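PDB 3CBW: YdhT protein from Bacillus subtilis, which hydrolyses internal beta-1,4-mannosidic linkages in mannan, galactomannan and glucomannan as a secreted endo-acting beta-mannanase. Local coordinates for residues Asp231-Asp235 and Asn259-Leu264; Asp157-Glu163 and Arg215-Leu220; Ala65-Pro70 and Ala319-His324; Phe125-Ile129 and Glu180-Trp184. The protein carries 3 engineered substitutions. All blocks are in the same frame, centred on the assembly; numbering follows the deposited sequence.

Interaction 1: residues Asp231-Asp235 and Asn259-Leu264; sequences DFKTD and NGYDQL
The side chain of Lys233 reaches over Gly260 and ends against the amide of Asn259, joining two loops that follow successive strands, 220-224 and 245-252, of the TIM-type barrel of this family 26 glycoside hydrolase. Its ammonium donates from NZ to Asn259 OD1 at 2.8 Å, and it arrives from above the carbonyl plane, 39° out of it. Gln263 NE2 donates to the same OD1 at 3.1 Å from the opposite face, so one oxygen is gripped by two donors. The bend of the lysine chain at chi2 (101°) turns its outer half towards Asn259. NZ also bonds to the carbonyl oxygens of Ala228 and Arg230, which makes the lysine a tie between its own loop and the start of helix 261-265. With Lys233 cut back to an alanine, Asn259 OD1 is likely to keep only the Gln263 donor, and the two backbone carbonyls to lose their shared one. Gly260, the N-cap residue, takes a positive phi (128°) at which a CB would collide with the preceding carbonyl oxygen; it would also lie only 3.2 Å from Lys233 CE. Beneath the lysine, methyl groups take over. Leu264 CD2 approaches Lys233 O at 3.9 Å, while its side chain also packs on Val246 and Leu248. Thr234 crosses Gln263 at about a right angle, its methyl CG2 lying 3.6 Å from Gln263 O and 3.8 Å from Gln263 CB.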
loop_
_atom_site.group_PDB
_atom_site.type_symbol
_atom_site.label_atom_id
_atom_site.label_comp_id
_atom_site.label_asym_id
_atom_site.label_seq_id
_atom_site.Cartn_x
_atom_site.Cartn_y
_atom_site.Cartn_z
ATOM N N ASP A 231 16.345 -5.392 7.528
ATOM C CA ASP A 231 17.050 -6.080 6.456
ATOM C C ASP A 231 16.096 -6.895 5.584
ATOM O O ASP A 231 14.888 -6.947 5.840
ATOM C CB ASP A 231 18.116 -7.017 7.052
ATOM C CG ASP A 231 19.177 -6.283 7.857
ATOM O OD1 ASP A 231 19.410 -5.079 7.621
ATOM O OD2 ASP A 231 19.796 -6.945 8.722
ATOM N N PHE A 232 16.650 -7.516 4.544
ATOM C CA PHE A 232 15.966 -8.530 3.745
ATOM C C PHE A 232 14.861 -7.964 2.875
ATOM O O PHE A 232 13.826 -8.601 2.697
ATOM C CB PHE A 232 15.416 -9.674 4.619
ATOM C CG PHE A 232 16.353 -10.109 5.713
ATOM C CD1 PHE A 232 17.641 -10.543 5.423
ATOM C CD2 PHE A 232 15.943 -10.062 7.038
ATOM C CE1 PHE A 232 18.510 -10.924 6.450
ATOM C CE2 PHE A 232 16.794 -10.441 8.062
ATOM C CZ PHE A 232 18.079 -10.867 7.772
ATOM N N LYS A 233 15.085 -6.787 2.307
ATOM C CA LYS A 233 14.031 -6.133 1.538
ATOM C C LYS A 233 13.588 -6.930 0.334
ATOM O O LYS A 233 12.424 -6.861 -0.034
ATOM C CB LYS A 233 14.466 -4.758 1.044
ATOM C CG LYS A 233 14.201 -3.614 1.973
ATOM C CD LYS A 233 15.454 -3.244 2.676
ATOM C CE LYS A 233 15.293 -2.015 3.537
ATOM N NZ LYS A 233 16.433 -1.948 4.465
ATOM N N THR A 234 14.504 -7.659 -0.302
ATOM C CA THR A 234 14.156 -8.431 -1.495
ATOM C C THR A 234 13.965 -9.916 -1.259
ATOM O O THR A 234 13.431 -10.591 -2.129
ATOM C CB THR A 234 15.179 -8.250 -2.631
ATOM O OG1 THR A 234 16.445 -8.783 -2.232
ATOM C CG2 THR A 234 15.316 -6.783 -3.012
ATOM N N ASP A 235 14.378 -10.435 -0.101
ATOM C CA ASP A 235 14.296 -11.871 0.139
ATOM C C ASP A 235 12.854 -12.361 0.151
ATOM O O ASP A 235 12.585 -13.495 -0.222
ATOM C CB ASP A 235 15.011 -12.262 1.440
ATOM C CG ASP A 235 16.527 -12.135 1.346
ATOM O OD1 ASP A 235 17.073 -12.035 0.229
ATOM O OD2 ASP A 235 17.177 -12.142 2.410
ATOM N N ASN A 259 17.249 3.196 3.295
ATOM C CA ASN A 259 17.848 2.031 2.668
ATOM C C ASN A 259 16.807 1.229 1.898
ATOM O O ASN A 259 15.691 1.029 2.386
ATOM C CB ASN A 259 18.479 1.173 3.775
ATOM C CG ASN A 259 19.161 -0.075 3.262
ATOM O OD1 ASN A 259 18.505 -1.052 2.894
ATOM N ND2 ASN A 259 20.494 -0.072 3.276
ATOM N N GLY A 260 17.165 0.781 0.697
ATOM C CA GLY A 260 16.347 -0.206 -0.010
ATOM C C GLY A 260 15.954 0.152 -1.428
ATOM O O GLY A 260 15.500 -0.705 -2.186
ATOM N N TYR A 261 16.121 1.419 -1.791
ATOM C CA TYR A 261 15.728 1.903 -3.104
ATOM C C TYR A 261 16.484 1.193 -4.231
ATOM O O TYR A 261 15.889 0.774 -5.218
ATOM C CB TYR A 261 15.927 3.413 -3.169
ATOM C CG TYR A 261 15.793 4.033 -4.531
ATOM C CD1 TYR A 261 14.551 4.440 -5.011
ATOM C CD2 TYR A 261 16.912 4.237 -5.335
ATOM C CE1 TYR A 261 14.425 5.031 -6.250
ATOM C CE2 TYR A 261 16.801 4.812 -6.587
ATOM C CZ TYR A 261 15.552 5.207 -7.033
ATOM O OH TYR A 261 15.416 5.805 -8.249
ATOM N N ASP A 262 17.803 1.062 -4.096
ATOM C CA ASP A 262 18.599 0.411 -5.132
ATOM C C ASP A 262 18.164 -1.038 -5.338
ATOM O O ASP A 262 17.945 -1.460 -6.468
ATOM C CB ASP A 262 20.087 0.444 -4.773
ATOM C CG ASP A 262 20.692 1.834 -4.884
ATOM O OD1 ASP A 262 20.129 2.681 -5.601
ATOM O OD2 ASP A 262 21.770 2.048 -4.281
ATOM N N GLN A 263 18.041 -1.770 -4.230
ATOM C CA GLN A 263 17.627 -3.188 -4.213
ATOM C C GLN A 263 16.253 -3.401 -4.849
ATOM O O GLN A 263 16.038 -4.357 -5.599
ATOM C CB GLN A 263 17.568 -3.745 -2.772
ATOM C CG GLN A 263 18.847 -3.712 -1.938
ATOM C CD GLN A 263 18.893 -2.520 -0.998
ATOM O OE1 GLN A 263 19.032 -1.368 -1.436
ATOM N NE2 GLN A 263 18.783 -2.786 0.303
ATOM N N LEU A 264 15.305 -2.523 -4.542
ATOM C CA LEU A 264 13.936 -2.695 -5.032
ATOM C C LEU A 264 13.767 -2.253 -6.478
ATOM O O LEU A 264 13.149 -2.956 -7.270
ATOM C CB LEU A 264 12.926 -2.023 -4.097
ATOM C CG LEU A 264 12.817 -2.714 -2.736
ATOM C CD1 LEU A 264 11.965 -1.865 -1.828
ATOM C CD2 LEU A 264 12.243 -4.130 -2.852
#

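Interaction 2: residues Asp157-Glu163 and Arg215-Leu220; sequences DGLQELE and RGLDHL
Asp157 and Arg215 form a salt bridge: Arg215 NH2 donates to Asp157 OD1 at 2.7 Å, on the anti lone pair and 9° out of the guanidinium plane, with a weak second bond from NH1. The arginine chain folds at chi2 and chi3, and its NE donates to a water that in turn donates to Arg215 O and Gln160 OE1; Gln160 NE2 bonds to Asn164 OD1. A second carboxylate, Glu163, accepts from the backbone N of Asp218, OE2 to N 3.0 Å, met from well above its plane. These bonds join helix 143-163 to the turn that leads from helix 194-214 into strand 220-224, at the end of the TIM-type barrel where the strands begin, away from the annotated sites. Glu163 CB sits over one face of His219, 3.5 Å from the ring centroid and 5° off its normal, a CH-pi contact, while Leu220 CD2 covers the opposite face. His219 NE2 makes a weak bond to Leu159 O (2.8 Å, 120° at the hydrogen). Losing the Glu163 carboxylate to an alanine is likely to strip the Asp218 amide of this acceptor and open a gap beside Leu217 CD2. Among apolar contacts, Leu159 CB meets Leu217 CD1 at 3.9 Å.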
loop_
_atom_site.group_PDB
_atom_site.type_symbol
_atom_site.label_atom_id
_atom_site.label_comp_id
_atom_site.label_asym_id
_atom_site.label_seq_id
_atom_site.Cartn_x
_atom_site.Cartn_y
_atom_site.Cartn_z
ATOM N N ASP A 157 -15.336 -9.485 -1.034
ATOM C CA ASP A 157 -16.683 -8.924 -1.215
ATOM C C ASP A 157 -16.592 -7.400 -1.291
ATOM O O ASP A 157 -17.255 -6.765 -2.109
ATOM C CB ASP A 157 -17.614 -9.316 -0.064
ATOM C CG ASP A 157 -17.982 -10.799 -0.050
ATOM O OD1 ASP A 157 -17.702 -11.543 -1.012
ATOM O OD2 ASP A 157 -18.587 -11.215 0.968
ATOM N N GLY A 158 -15.762 -6.807 -0.434
ATOM C CA GLY A 158 -15.563 -5.361 -0.467
ATOM C C GLY A 158 -14.894 -4.919 -1.754
ATOM O O GLY A 158 -15.324 -3.961 -2.388
ATOM N N LEU A 159 -13.845 -5.620 -2.155
ATOM C CA LEU A 159 -13.128 -5.245 -3.379
ATOM C C LEU A 159 -14.018 -5.332 -4.623
ATOM O O LEU A 159 -13.916 -4.504 -5.543
ATOM C CB LEU A 159 -11.841 -6.054 -3.551
ATOM C CG LEU A 159 -10.796 -5.827 -2.452
ATOM C CD1 LEU A 159 -9.650 -6.798 -2.606
ATOM C CD2 LEU A 159 -10.283 -4.409 -2.450
ATOM N N GLN A 160 -14.930 -6.301 -4.634
ATOM C CA GLN A 160 -15.844 -6.464 -5.756
ATOM C C GLN A 160 -16.689 -5.215 -5.985
ATOM O O GLN A 160 -16.990 -4.876 -7.121
ATOM C CB GLN A 160 -16.756 -7.662 -5.487
ATOM C CG GLN A 160 -17.754 -7.952 -6.579
ATOM C CD GLN A 160 -17.099 -8.464 -7.824
ATOM O OE1 GLN A 160 -16.252 -9.359 -7.769
ATOM N NE2 GLN A 160 -17.490 -7.910 -8.969
ATOM N N GLU A 161 -17.063 -4.535 -4.900
ATOM C CA GLU A 161 -17.873 -3.328 -5.024
ATOM C C GLU A 161 -17.151 -2.272 -5.877
ATOM O O GLU A 161 -17.748 -1.616 -6.727
ATOM C CB GLU A 161 -18.228 -2.769 -3.649
ATOM C CG GLU A 161 -19.175 -1.596 -3.743
ATOM C CD GLU A 161 -19.549 -1.001 -2.405
ATOM O OE1 GLU A 161 -19.013 -1.431 -1.349
ATOM O OE2 GLU A 161 -20.390 -0.079 -2.434
ATOM N N LEU A 162 -15.845 -2.133 -5.670
ATOM C CA LEU A 162 -15.044 -1.187 -6.445
ATOM C C LEU A 162 -14.883 -1.664 -7.887
ATOM O O LEU A 162 -14.968 -0.863 -8.820
ATOM C CB LEU A 162 -13.674 -0.976 -5.781
ATOM C CG LEU A 162 -13.734 -0.612 -4.286
ATOM C CD1 LEU A 162 -12.368 -0.731 -3.640
ATOM C CD2 LEU A 162 -14.320 0.749 -4.049
ATOM N N GLU A 163 -14.691 -2.967 -8.077
ATOM C CA GLU A 163 -14.539 -3.524 -9.415
ATOM C C GLU A 163 -15.778 -3.287 -10.275
ATOM O O GLU A 163 -15.668 -3.063 -11.482
ATOM C CB GLU A 163 -14.239 -5.012 -9.321
ATOM C CG GLU A 163 -13.804 -5.603 -10.643
ATOM C CD GLU A 163 -13.750 -7.094 -10.628
ATOM O OE1 GLU A 163 -14.293 -7.699 -9.679
ATOM O OE2 GLU A 163 -13.141 -7.654 -11.560
ATOM N N ARG A 215 -11.708 -15.291 -6.861
ATOM C CA ARG A 215 -12.655 -14.194 -6.789
ATOM C C ARG A 215 -12.708 -13.316 -8.035
ATOM O O ARG A 215 -13.544 -12.413 -8.127
ATOM C CB ARG A 215 -12.416 -13.378 -5.517
ATOM C CG ARG A 215 -12.610 -14.211 -4.235
ATOM C CD ARG A 215 -14.071 -14.727 -4.070
ATOM N NE ARG A 215 -14.972 -13.584 -4.138
ATOM C CZ ARG A 215 -15.605 -13.034 -3.102
ATOM N NH1 ARG A 215 -15.542 -13.561 -1.888
ATOM N NH2 ARG A 215 -16.321 -11.945 -3.290
ATOM N N GLY A 216 -11.834 -13.579 -9.003
ATOM C CA GLY A 216 -11.879 -12.900 -10.299
ATOM C C GLY A 216 -11.683 -11.395 -10.244
ATOM O O GLY A 216 -12.187 -10.661 -11.095
ATOM N N LEU A 217 -10.929 -10.917 -9.257
ATOM C CA LEU A 217 -10.787 -9.473 -9.058
ATOM C C LEU A 217 -9.772 -8.871 -10.030
ATOM O O LEU A 217 -8.571 -9.098 -9.904
ATOM C CB LEU A 217 -10.460 -9.151 -7.600
ATOM C CG LEU A 217 -11.543 -9.576 -6.599
ATOM C CD1 LEU A 217 -11.027 -9.490 -5.186
ATOM C CD2 LEU A 217 -12.832 -8.765 -6.710
ATOM N N ASP A 218 -10.273 -8.108 -11.001
ATOM C CA ASP A 218 -9.499 -7.685 -12.173
ATOM C C ASP A 218 -9.127 -6.197 -12.171
ATOM O O ASP A 218 -8.649 -5.684 -13.176
ATOM C CB ASP A 218 -10.255 -8.078 -13.464
ATOM C CG ASP A 218 -10.315 -9.577 -13.677
ATOM O OD1 ASP A 218 -9.405 -10.287 -13.208
ATOM O OD2 ASP A 218 -11.285 -10.029 -14.331
ATOM N N HIS A 219 -9.281 -5.549 -11.022
ATOM C CA HIS A 219 -9.036 -4.117 -10.877
ATOM C C HIS A 219 -7.906 -3.847 -9.880
ATOM O O HIS A 219 -7.718 -2.707 -9.472
ATOM C CB HIS A 219 -10.322 -3.423 -10.427
ATOM C CG HIS A 219 -10.799 -3.857 -9.075
ATOM N ND1 HIS A 219 -10.764 -5.175 -8.660
ATOM C CD2 HIS A 219 -11.281 -3.141 -8.030
ATOM C CE1 HIS A 219 -11.224 -5.250 -7.420
ATOM N NE2 HIS A 219 -11.548 -4.032 -7.018
ATOM N N LEU A 220 -7.161 -4.880 -9.493
ATOM C CA LEU A 220 -6.125 -4.738 -8.467
ATOM C C LEU A 220 -4.733 -4.593 -9.052
ATOM O O LEU A 220 -4.343 -5.304 -9.984
ATOM C CB LEU A 220 -6.126 -5.942 -7.517
ATOM C CG LEU A 220 -7.457 -6.284 -6.840
ATOM C CD1 LEU A 220 -7.318 -7.481 -5.922
ATOM C CD2 LEU A 220 -7.998 -5.069 -6.071
HETATM O O HOH W 1 -15.336 -11.438 -6.153
#

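Interaction 3: residues Ala65-Pro70 and Ala319-His324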
loop_
_atom_site.group_PDB
_atom_site.type_symbol
_atom_site.label_atom_id
_atom_site.label_comp_id
_atom_site.label_asym_id
_atom_site.label_seq_id
_atom_site.Cartn_x
_atom_site.Cartn_y
_atom_site.Cartn_z
ATOM N N ALA A 65 -4.620 23.150 4.172
ATOM C CA ALA A 65 -3.233 23.566 4.412
ATOM C C ALA A 65 -2.463 23.974 3.157
ATOM O O ALA A 65 -1.536 24.780 3.246
ATOM C CB ALA A 65 -2.468 22.473 5.172
ATOM N N THR A 66 -2.821 23.416 1.996
ATOM C CA THR A 66 -1.982 23.557 0.797
ATOM C C THR A 66 -2.735 23.986 -0.460
ATOM O O THR A 66 -2.124 24.328 -1.477
ATOM C CB THR A 66 -1.269 22.218 0.441
ATOM O OG1 THR A 66 -2.232 21.276 -0.069
ATOM C CG2 THR A 66 -0.531 21.624 1.647
ATOM N N GLY A 67 -4.061 23.914 -0.412
ATOM C CA GLY A 67 -4.872 24.152 -1.601
ATOM C C GLY A 67 -4.957 22.973 -2.560
ATOM O O GLY A 67 -5.637 23.057 -3.566
ATOM N N GLN A 68 -4.263 21.879 -2.249
ATOM C CA GLN A 68 -4.226 20.699 -3.101
ATOM C C GLN A 68 -4.671 19.492 -2.308
ATOM O O GLN A 68 -4.603 19.487 -1.084
ATOM C CB GLN A 68 -2.805 20.468 -3.604
ATOM C CG GLN A 68 -2.240 21.604 -4.453
ATOM C CD GLN A 68 -2.896 21.694 -5.809
ATOM O OE1 GLN A 68 -3.108 20.685 -6.489
ATOM N NE2 GLN A 68 -3.219 22.911 -6.219
ATOM N N SER A 69 -5.100 18.450 -3.014
ATOM C CA SER A 69 -5.490 17.194 -2.371
ATOM C C SER A 69 -4.559 16.061 -2.800
ATOM O O SER A 69 -4.055 16.078 -3.921
ATOM C CB SER A 69 -6.927 16.818 -2.731
ATOM O OG SER A 69 -7.834 17.821 -2.317
ATOM N N PRO A 70 -4.355 15.054 -1.923
ATOM C CA PRO A 70 -3.485 13.940 -2.319
ATOM C C PRO A 70 -4.040 13.192 -3.528
ATOM O O PRO A 70 -5.257 12.968 -3.627
ATOM C CB PRO A 70 -3.477 13.030 -1.083
ATOM C CG PRO A 70 -4.681 13.428 -0.274
ATOM C CD PRO A 70 -4.885 14.896 -0.555
ATOM N N ALA A 319 4.678 21.123 4.268
ATOM C CA ALA A 319 3.503 20.635 3.525
ATOM C C ALA A 319 3.277 21.364 2.205
ATOM O O ALA A 319 3.031 20.726 1.182
ATOM C CB ALA A 319 2.259 20.731 4.381
ATOM N N SER A 320 3.338 22.696 2.231
ATOM C CA SER A 320 3.116 23.492 1.028
ATOM C C SER A 320 4.188 23.217 -0.014
ATOM O O SER A 320 3.880 23.035 -1.194
ATOM C CB SER A 320 3.062 24.985 1.364
ATOM O OG SER A 320 1.938 25.272 2.172
ATOM N N ALA A 321 5.444 23.170 0.426
ATOM C CA ALA A 321 6.557 22.899 -0.482
ATOM C C ALA A 321 6.443 21.503 -1.096
ATOM O O ALA A 321 6.729 21.322 -2.282
ATOM C CB ALA A 321 7.887 23.077 0.222
ATOM N N LEU A 322 6.014 20.526 -0.292
ATOM C CA LEU A 322 5.767 19.160 -0.770
ATOM C C LEU A 322 4.682 19.140 -1.847
ATOM O O LEU A 322 4.871 18.571 -2.929
ATOM C CB LEU A 322 5.345 18.263 0.400
ATOM C CG LEU A 322 4.925 16.825 0.067
ATOM C CD1 LEU A 322 6.137 16.010 -0.406
ATOM C CD2 LEU A 322 4.279 16.184 1.286
ATOM N N TYR A 323 3.555 19.777 -1.562
ATOM C CA TYR A 323 2.403 19.712 -2.447
ATOM C C TYR A 323 2.530 20.606 -3.674
ATOM O O TYR A 323 1.913 20.335 -4.700
ATOM C CB TYR A 323 1.100 19.930 -1.660
ATOM C CG TYR A 323 0.574 18.625 -1.124
ATOM C CD1 TYR A 323 1.052 18.076 0.068
ATOM C CD2 TYR A 323 -0.380 17.913 -1.847
ATOM C CE1 TYR A 323 0.578 16.851 0.523
ATOM C CE2 TYR A 323 -0.850 16.699 -1.409
ATOM C CZ TYR A 323 -0.371 16.167 -0.225
ATOM O OH TYR A 323 -0.864 14.954 0.196
ATOM N N HIS A 324 3.361 21.646 -3.582
ATOM C CA HIS A 324 3.535 22.570 -4.703
ATOM C C HIS A 324 4.797 22.326 -5.506
ATOM O O HIS A 324 5.030 23.015 -6.498
ATOM C CB HIS A 324 3.465 24.025 -4.228
ATOM C CG HIS A 324 2.116 24.405 -3.710
ATOM N ND1 HIS A 324 1.098 24.831 -4.534
ATOM C CD2 HIS A 324 1.604 24.385 -2.457
ATOM C CE1 HIS A 324 0.023 25.079 -3.808
ATOM N NE2 HIS A 324 0.305 24.823 -2.543
#
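The backbones come nearest where Thr66, in the segment continuing from helix 57-66, faces Ser320 on helix 319-324, their CA atoms 5.1 Å apart, and the chain then turns away through Gly67, with positive phi. The contact is a knob-into-hole packing on the periphery of the TIM-type barrel: Thr66 is the knob, set among Ala319, Ser320, Tyr323 and His324. Its methyl CG2 lies towards the first turn of the partner helix, 3.7 Å from Ala319 O, and its CB rests against Tyr323 CB at 3.9 Å. The other branch, OG1, sits between the backbone N and the carbonyl carbon (chi1 72°); from there it accepts from Gln68 N at 3.0 Å, forming an ST turn, and it also bonds to the carbonyl oxygen of Ile62 one helical turn earlier. Beyond the turn, the extended loop towards Pro70 passes along the Tyr323 ring. Gln68 CB approaches Tyr323 CD2 at 3.9 Å, and Pro70 CB comes within 3.5 Å of Tyr323 OH. Ile62 and Ser43 also touch this tyrosine, so it meets helix 57-66 and strand 41-49 as well. The single direct hydrogen bond between the two segments runs from the His324 ring to the Thr66 carbonyl: NE2 donates to Thr66 O at 2.7 Å, in the carbonyl plane but 23° out of the imidazole plane, with an N-H...O angle of 132°.

Interaction 4: residues Phe125-Ile129 and Glu180-Trp184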
loop_
_atom_site.group_PDB
_atom_site.type_symbol
_atom_site.label_atom_id
_atom_site.label_comp_id
_atom_site.label_asym_id
_atom_site.label_seq_id
_atom_site.Cartn_x
_atom_site.Cartn_y
_atom_site.Cartn_z
ATOM N N PHE A 125 -3.156 -9.209 16.064
ATOM C CA PHE A 125 -2.449 -8.883 14.813
ATOM C C PHE A 125 -0.936 -8.716 14.939
ATOM O O PHE A 125 -0.208 -8.908 13.960
ATOM C CB PHE A 125 -3.094 -7.685 14.092
ATOM C CG PHE A 125 -2.785 -6.331 14.687
ATOM C CD1 PHE A 125 -2.548 -5.261 13.840
ATOM C CD2 PHE A 125 -2.807 -6.092 16.061
ATOM C CE1 PHE A 125 -2.295 -3.992 14.339
ATOM C CE2 PHE A 125 -2.528 -4.811 16.573
ATOM C CZ PHE A 125 -2.284 -3.768 15.707
ATOM N N LYS A 126 -0.476 -8.372 16.142
ATOM C CA LYS A 126 0.958 -8.187 16.411
ATOM C C LYS A 126 1.539 -9.252 17.336
ATOM O O LYS A 126 2.623 -9.081 17.901
ATOM C CB LYS A 126 1.225 -6.777 16.943
ATOM C CG LYS A 126 1.031 -5.726 15.869
ATOM C CD LYS A 126 1.240 -4.337 16.400
ATOM C CE LYS A 126 1.205 -3.334 15.266
ATOM N NZ LYS A 126 1.181 -1.939 15.778
ATOM N N THR A 127 0.830 -10.361 17.487
ATOM C CA THR A 127 1.335 -11.472 18.288
ATOM C C THR A 127 2.103 -12.403 17.358
ATOM O O THR A 127 1.537 -12.903 16.388
ATOM C CB THR A 127 0.173 -12.228 18.952
ATOM O OG1 THR A 127 -0.619 -11.307 19.709
ATOM C CG2 THR A 127 0.690 -13.338 19.872
ATOM N N PRO A 128 3.398 -12.638 17.629
ATOM C CA PRO A 128 4.166 -13.471 16.703
ATOM C C PRO A 128 3.772 -14.934 16.812
ATOM O O PRO A 128 3.266 -15.372 17.856
ATOM C CB PRO A 128 5.615 -13.281 17.163
ATOM C CG PRO A 128 5.504 -12.938 18.607
ATOM C CD PRO A 128 4.211 -12.163 18.761
ATOM N N ILE A 129 4.014 -15.671 15.735
ATOM C CA ILE A 129 3.657 -17.076 15.654
ATOM C C ILE A 129 4.831 -17.892 15.174
ATOM O O ILE A 129 5.771 -17.367 14.583
ATOM C CB ILE A 129 2.408 -17.293 14.758
ATOM C CG1 ILE A 129 2.667 -16.845 13.308
ATOM C CG2 ILE A 129 1.213 -16.580 15.381
ATOM C CD1 ILE A 129 1.547 -17.236 12.345
ATOM N N GLU A 180 9.265 -7.305 12.507
ATOM C CA GLU A 180 9.026 -8.366 13.472
ATOM C C GLU A 180 7.773 -8.112 14.295
ATOM O O GLU A 180 7.543 -8.785 15.298
ATOM C CB GLU A 180 10.276 -8.585 14.353
ATOM C CG GLU A 180 10.599 -7.461 15.351
ATOM C CD GLU A 180 11.344 -6.261 14.761
ATOM O OE1 GLU A 180 11.672 -6.231 13.556
ATOM O OE2 GLU A 180 11.605 -5.320 15.532
ATOM N N TRP A 181 6.948 -7.160 13.866
ATOM C CA TRP A 181 5.750 -6.778 14.615
ATOM C C TRP A 181 4.471 -7.497 14.144
ATOM O O TRP A 181 3.743 -8.048 14.974
ATOM C CB TRP A 181 5.599 -5.250 14.675
ATOM C CG TRP A 181 5.874 -4.530 13.391
ATOM C CD1 TRP A 181 4.954 -4.175 12.440
ATOM C CD2 TRP A 181 7.142 -4.055 12.922
ATOM N NE1 TRP A 181 5.570 -3.517 11.406
ATOM C CE2 TRP A 181 6.910 -3.424 11.677
ATOM C CE3 TRP A 181 8.448 -4.084 13.437
ATOM C CZ2 TRP A 181 7.930 -2.845 10.933
ATOM C CZ3 TRP A 181 9.467 -3.505 12.694
ATOM C CH2 TRP A 181 9.202 -2.895 11.447
ATOM N N PHE A 182 4.206 -7.543 12.841
ATOM C CA PHE A 182 2.993 -8.215 12.344
ATOM C C PHE A 182 3.151 -9.730 12.332
ATOM O O PHE A 182 4.240 -10.253 12.107
ATOM C CB PHE A 182 2.644 -7.737 10.939
ATOM C CG PHE A 182 2.323 -6.264 10.845
ATOM C CD1 PHE A 182 1.394 -5.675 11.702
ATOM C CD2 PHE A 182 2.909 -5.485 9.857
ATOM C CE1 PHE A 182 1.080 -4.312 11.594
ATOM C CE2 PHE A 182 2.601 -4.132 9.737
ATOM C CZ PHE A 182 1.684 -3.554 10.600
ATOM N N TRP A 183 2.042 -10.436 12.527
ATOM C CA TRP A 183 2.100 -11.894 12.623
ATOM C C TRP A 183 2.657 -12.565 11.360
ATOM O O TRP A 183 3.228 -13.656 11.437
ATOM C CB TRP A 183 0.734 -12.476 12.988
ATOM C CG TRP A 183 -0.365 -12.254 11.973
ATOM C CD1 TRP A 183 -1.303 -11.258 11.991
ATOM C CD2 TRP A 183 -0.655 -13.054 10.812
ATOM N NE1 TRP A 183 -2.160 -11.385 10.917
ATOM C CE2 TRP A 183 -1.788 -12.476 10.181
ATOM C CE3 TRP A 183 -0.075 -14.195 10.241
ATOM C CZ2 TRP A 183 -2.328 -12.986 8.999
ATOM C CZ3 TRP A 183 -0.630 -14.711 9.058
ATOM C CH2 TRP A 183 -1.745 -14.106 8.466
ATOM N N TRP A 184 2.489 -11.928 10.202
ATOM C CA TRP A 184 2.914 -12.526 8.937
ATOM C C TRP A 184 4.398 -12.319 8.615
ATOM O O TRP A 184 4.897 -12.842 7.616
ATOM C CB TRP A 184 2.049 -12.000 7.790
ATOM C CG TRP A 184 2.083 -10.497 7.627
ATOM C CD1 TRP A 184 3.039 -9.754 6.969
ATOM C CD2 TRP A 184 1.092 -9.570 8.085
ATOM N NE1 TRP A 184 2.703 -8.423 7.019
ATOM C CE2 TRP A 184 1.514 -8.280 7.691
ATOM C CE3 TRP A 184 -0.100 -9.703 8.820
ATOM C CZ2 TRP A 184 0.774 -7.130 7.979
ATOM C CZ3 TRP A 184 -0.822 -8.562 9.126
ATOM C CH2 TRP A 184 -0.380 -7.287 8.703
HETATM O O HOH W 2 4.979 -14.209 13.457
#
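Two loops beside the substrate-binding cleft meet here, one following strand 108-114 and the other strand 169-172, and the second carries Trp181, a substrate-binding residue by similarity. One backbone hydrogen bond joins them directly: Trp183 N donates to Phe125 O at 3.1 Å, with an angle of 145° at the hydrogen. Close by, Lys126 CA makes a CA-H...O contact with Trp181 O at 3.1 Å. A water links the far end, accepting from Ile129 N and lying within hydrogen-bonding distance, 2.7 Å, of Trp183 O. The side chains run in two pairs. Lys126 extends alongside Phe182, both pointing the same way, and its CE lies 3.8 Å from Phe182 CE1; its CG meanwhile rests over the centre of the Phe125 ring. Ile129 lies alongside Trp183, with CD1 4.0 Å from Trp183 CE3. CG of Trp183 lies between its backbone N and carbonyl carbon (chi1 64°), which brings CD1 to 3.3 Å from Phe125 O, at the ring edge, while NE1 bonds to Leu115 O. Phe182 is held between neighbours: Trp181 CD1 stands over the centre of one face, 3.4 Å above the plane, and Trp184 CH2 lies over the opposite face. Trp181 NE1 bonds to Glu176, the probable proton donor, while Phe182 lies against His175, which by similarity positions the nucleophile, and His114, a probable substrate-binding residue. The loops thus meet at the end of the barrel where beta-to-alpha loops form the active site, as in other TIM-barrel glycoside hydrolases.

All four contacts lie on one TIM-type barrel, and none touches another. Interaction 3 joins segments 249 positions apart and encloses the other three along the chain, bringing helix 57-66 against helix 319-324. Interactions 2 and 4 interleave, their centres 27 Å apart: interaction 4 joins the loops after strands 108-114 and 169-172, interaction 2 joins helix 143-163 to the turn before strand 220-224. Interaction 4 closes before interaction 1 opens, and these two, with nearest atoms about 8 Å apart, are the closest pair. Interactions 3 and 4 are the farthest apart, 35 Å between centres. Interactions 1 and 4 thus link loops near the probable active site, while interactions 2 and 3 join outer helices and connections of the barrel.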